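Local coordinates for TrwG protein (Bartonella grahamii, PDB 4NHF) that probably serves as a membrane-anchored VirB8-family structural component of a type IV secretion system, represented here by its soluble domain, at residues G145-G150 against Q166-R171. Numbering follows the deposited sequence. Where two conformers were deposited one is given.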
ATOM      1  N   GLY A 145       8.499   9.957 -15.599  1.00 16.42           N
ATOM      2  CA  GLY A 145       8.775  11.324 -15.187  1.00 16.72           C
ATOM      3  C   GLY A 145       7.947  11.574 -13.950  1.00 15.95           C
ATOM      4  O   GLY A 145       6.817  11.096 -13.866  1.00 15.23           O
ATOM      5  N   TYR A 146       8.510  12.289 -12.961  1.00 15.89           N
ATOM      6  CA  TYR A 146       7.781  12.558 -11.760  1.00 15.49           C
ATOM      7  C   TYR A 146       8.209  13.839 -11.086  1.00 16.09           C
ATOM      8  O   TYR A 146       9.283  14.379 -11.342  1.00 16.74           O
ATOM      9  CB  TYR A 146       7.944  11.428 -10.761  1.00 14.90           C
ATOM     10  CG  TYR A 146       9.378  11.291 -10.241  1.00 15.39           C
ATOM     11  CD1 TYR A 146      10.343  10.641 -11.012  1.00 15.65           C
ATOM     12  CD2 TYR A 146       9.794  11.913  -9.041  1.00 15.78           C
ATOM     13  CE1 TYR A 146      11.659  10.492 -10.560  1.00 16.24           C
ATOM     14  CE2 TYR A 146      11.103  11.754  -8.558  1.00 16.21           C
ATOM     15  CZ  TYR A 146      12.040  11.057  -9.336  1.00 16.33           C
ATOM     16  OH  TYR A 146      13.328  10.921  -8.899  1.00 17.07           O
ATOM     17  N   THR A 147       7.325  14.329 -10.221  1.00 15.87           N
ATOM     18  CA  THR A 147       7.616  15.507  -9.390  1.00 16.38           C
ATOM     19  C   THR A 147       6.772  15.415  -8.124  1.00 15.81           C
ATOM     20  O   THR A 147       6.087  14.399  -7.903  1.00 14.74           O
ATOM     21  CB  THR A 147       7.356  16.798 -10.157  1.00 17.48           C
ATOM     22  OG1 THR A 147       7.983  17.876  -9.440  1.00 18.27           O
ATOM     23  CG2 THR A 147       5.850  17.055 -10.309  1.00 17.44           C
ATOM     24  N   TYR A 148       6.854  16.397  -7.246  1.00 16.25           N
ATOM     25  CA  TYR A 148       5.941  16.524  -6.138  1.00 16.15           C
ATOM     26  C   TYR A 148       5.368  17.891  -6.096  1.00 17.36           C
ATOM     27  O   TYR A 148       6.146  18.923  -6.216  1.00 18.23           O
ATOM     28  CB  TYR A 148       6.629  16.258  -4.823  1.00 16.17           C
ATOM     29  CG  TYR A 148       7.375  14.965  -4.672  1.00 15.52           C
ATOM     30  CD1 TYR A 148       8.597  14.771  -5.299  1.00 15.70           C
ATOM     31  CD2 TYR A 148       6.872  13.969  -3.844  1.00 14.90           C
ATOM     32  CE1 TYR A 148       9.320  13.618  -5.093  1.00 15.41           C
ATOM     33  CE2 TYR A 148       7.569  12.810  -3.628  1.00 14.58           C
ATOM     34  CZ  TYR A 148       8.775  12.618  -4.260  1.00 14.99           C
ATOM     35  OH  TYR A 148       9.473  11.451  -4.035  1.00 15.25           O
ATOM     36  N   VAL A 149       4.054  17.991  -5.929  1.00 17.58           N
ATOM     37  CA  VAL A 149       3.365  19.300  -6.035  1.00 19.11           C
ATOM     38  C   VAL A 149       2.786  19.929  -4.764  1.00 20.09           C
ATOM     39  O   VAL A 149       2.277  21.033  -4.825  1.00 21.10           O
ATOM     40  CB  VAL A 149       2.268  19.288  -7.112  1.00 19.25           C
ATOM     41  CG1 VAL A 149       2.941  18.972  -8.438  1.00 19.21           C
ATOM     42  CG2 VAL A 149       1.168  18.230  -6.800  1.00 18.42           C
ATOM     43  N   GLY A 150       2.935  19.259  -3.624  1.00 20.07           N
ATOM     44  CA  GLY A 150       2.358  19.700  -2.356  1.00 21.15           C
ATOM     45  C   GLY A 150       1.093  18.913  -2.017  1.00 21.39           C
ATOM     46  O   GLY A 150       0.456  18.269  -2.862  1.00 20.55           O
ATOM     47  N   GLN A 166       3.465  13.109  -8.023  1.00 15.89           N
ATOM     48  CA  GLN A 166       2.776  13.069  -9.293  1.00 16.66           C
ATOM     49  C   GLN A 166       3.653  12.476 -10.387  1.00 16.39           C
ATOM     50  O   GLN A 166       4.729  12.951 -10.668  1.00 16.58           O
ATOM     51  CB  GLN A 166       2.309  14.422  -9.770  1.00 18.59           C
ATOM     52  CG  GLN A 166       1.320  15.102  -8.864  1.00 20.19           C
ATOM     53  CD  GLN A 166      -0.095  14.617  -9.111  1.00 21.21           C
ATOM     54  OE1 GLN A 166      -0.839  15.244  -9.895  1.00 23.28           O
ATOM     55  NE2 GLN A 166      -0.486  13.520  -8.441  1.00 20.04           N
ATOM     56  N   ILE A 167       3.166  11.414 -10.985  1.00 15.83           N
ATOM     57  CA  ILE A 167       3.782  10.831 -12.173  1.00 15.87           C
ATOM     58  C   ILE A 167       3.333  11.717 -13.338  1.00 16.87           C
ATOM     59  O   ILE A 167       2.131  11.827 -13.594  1.00 17.30           O
ATOM     60  CB  ILE A 167       3.271   9.400 -12.360  1.00 15.15           C
ATOM     61  CG1 ILE A 167       3.626   8.543 -11.140  1.00 14.41           C
ATOM     62  CG2 ILE A 167       3.786   8.778 -13.664  1.00 15.45           C
ATOM     63  CD1 ILE A 167       5.082   8.176 -11.057  1.00 14.38           C
ATOM     64  N   THR A 168       4.267  12.344 -14.029  1.00 17.34           N
ATOM     65  CA  THR A 168       3.930  13.201 -15.172  1.00 18.72           C
ATOM     66  C   THR A 168       4.062  12.542 -16.526  1.00 19.26           C
ATOM     67  O   THR A 168       3.569  13.075 -17.512  1.00 19.77           O
ATOM     68  CB  THR A 168       4.811  14.461 -15.138  1.00 19.48           C
ATOM     69  OG1 THR A 168       6.188  14.045 -15.044  1.00 19.30           O
ATOM     70  CG2 THR A 168       4.436  15.239 -13.898  1.00 19.36           C
ATOM     71  N   SER A 169       4.816  11.446 -16.574  1.00 19.30           N
ATOM     72  CA  SER A 169       4.820  10.545 -17.752  1.00 20.32           C
ATOM     73  C   SER A 169       5.118   9.124 -17.317  1.00 18.85           C
ATOM     74  O   SER A 169       5.824   8.868 -16.308  1.00 19.18           O
ATOM     75  CB  SER A 169       5.803  11.032 -18.843  1.00 21.98           C
ATOM     76  OG  SER A 169       7.107  10.977 -18.352  1.00 23.00           O
ATOM     77  N   TYR A 170       4.545   8.194 -18.019  1.00 18.43           N
ATOM     78  CA  TYR A 170       4.705   6.805 -17.676  1.00 17.13           C
ATOM     79  C   TYR A 170       4.428   5.955 -18.876  1.00 17.64           C
ATOM     80  O   TYR A 170       3.385   6.114 -19.519  1.00 18.27           O
ATOM     81  CB  TYR A 170       3.790   6.416 -16.512  1.00 16.05           C
ATOM     82  CG  TYR A 170       3.953   4.977 -16.038  1.00 15.24           C
ATOM     83  CD1 TYR A 170       3.366   3.904 -16.741  1.00 15.28           C
ATOM     84  CD2 TYR A 170       4.711   4.684 -14.921  1.00 14.69           C
ATOM     85  CE1 TYR A 170       3.475   2.586 -16.263  1.00 14.97           C
ATOM     86  CE2 TYR A 170       4.852   3.401 -14.456  1.00 14.46           C
ATOM     87  CZ  TYR A 170       4.259   2.341 -15.136  1.00 14.51           C
ATOM     88  OH  TYR A 170       4.433   1.096 -14.621  1.00 14.44           O
ATOM     89  N   ARG A 171       5.385   5.095 -19.198  1.00 18.06           N
ATOM     90  CA  ARG A 171       5.158   4.013 -20.155  0.60 18.88           C
ATOM     91  C   ARG A 171       5.944   2.797 -19.717  1.00 18.59           C
ATOM     92  O   ARG A 171       7.052   2.892 -19.174  1.00 18.47           O
ATOM     93  CB  ARG A 171       5.500   4.389 -21.613  0.60 20.25           C
ATOM     94  CG  ARG A 171       6.923   4.854 -21.812  0.60 20.96           C
ATOM     95  CD  ARG A 171       7.188   5.276 -23.238  0.60 22.29           C
ATOM     96  NE  ARG A 171       7.194   4.146 -24.154  0.60 22.86           N
ATOM     97  CZ  ARG A 171       7.254   4.246 -25.479  0.60 24.56           C
ATOM     98  NH1 ARG A 171       7.362   5.436 -26.076  0.60 25.66           N
ATOM     99  NH2 ARG A 171       7.243   3.144 -26.227  0.60 25.12           N
TER
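G145 faces two residues of the neighbouring strand at once. Its carbonyl O accepts a hydrogen bond from T168 N at 2.8 Å, with the donor 47° out of the carbonyl plane, and a weak one from S169 N at 3.4 Å. G145 N completes the pairing by donating to S169 O (3.0 Å). S169 OG lies 3.2 Å from G145 N, its chi1 of 65° setting it between its own backbone N and carbonyl carbon. T168 and S169 both lie opposite G145, a classic beta bulge, and the register shifts by one between G145–S169 and Y146–I167. Strand 138-148 is here paired with 165-174, an outermost strand within this chain, in the four-stranded antiparallel sheet of the NTF2-like VirB8 domain. Beyond the bulge, T147 and Q166 form a regular antiparallel hydrogen-bonded pair: T147 N, lying in the plane of the Q166 carbonyl, donates to Q166 O at 3.0 Å, and Q166 N to T147 O at 2.9 Å. Past the pairing, V149 CG2 meets Q166 CG at 3.8 Å, their side chains crossing at about a right angle. On the face bearing Y146 and I167, helix 42-57 packs against the sheet: L49 touches Y146, Y52 touches I167, and D45 accepts a hydrogen bond from Y146 OH.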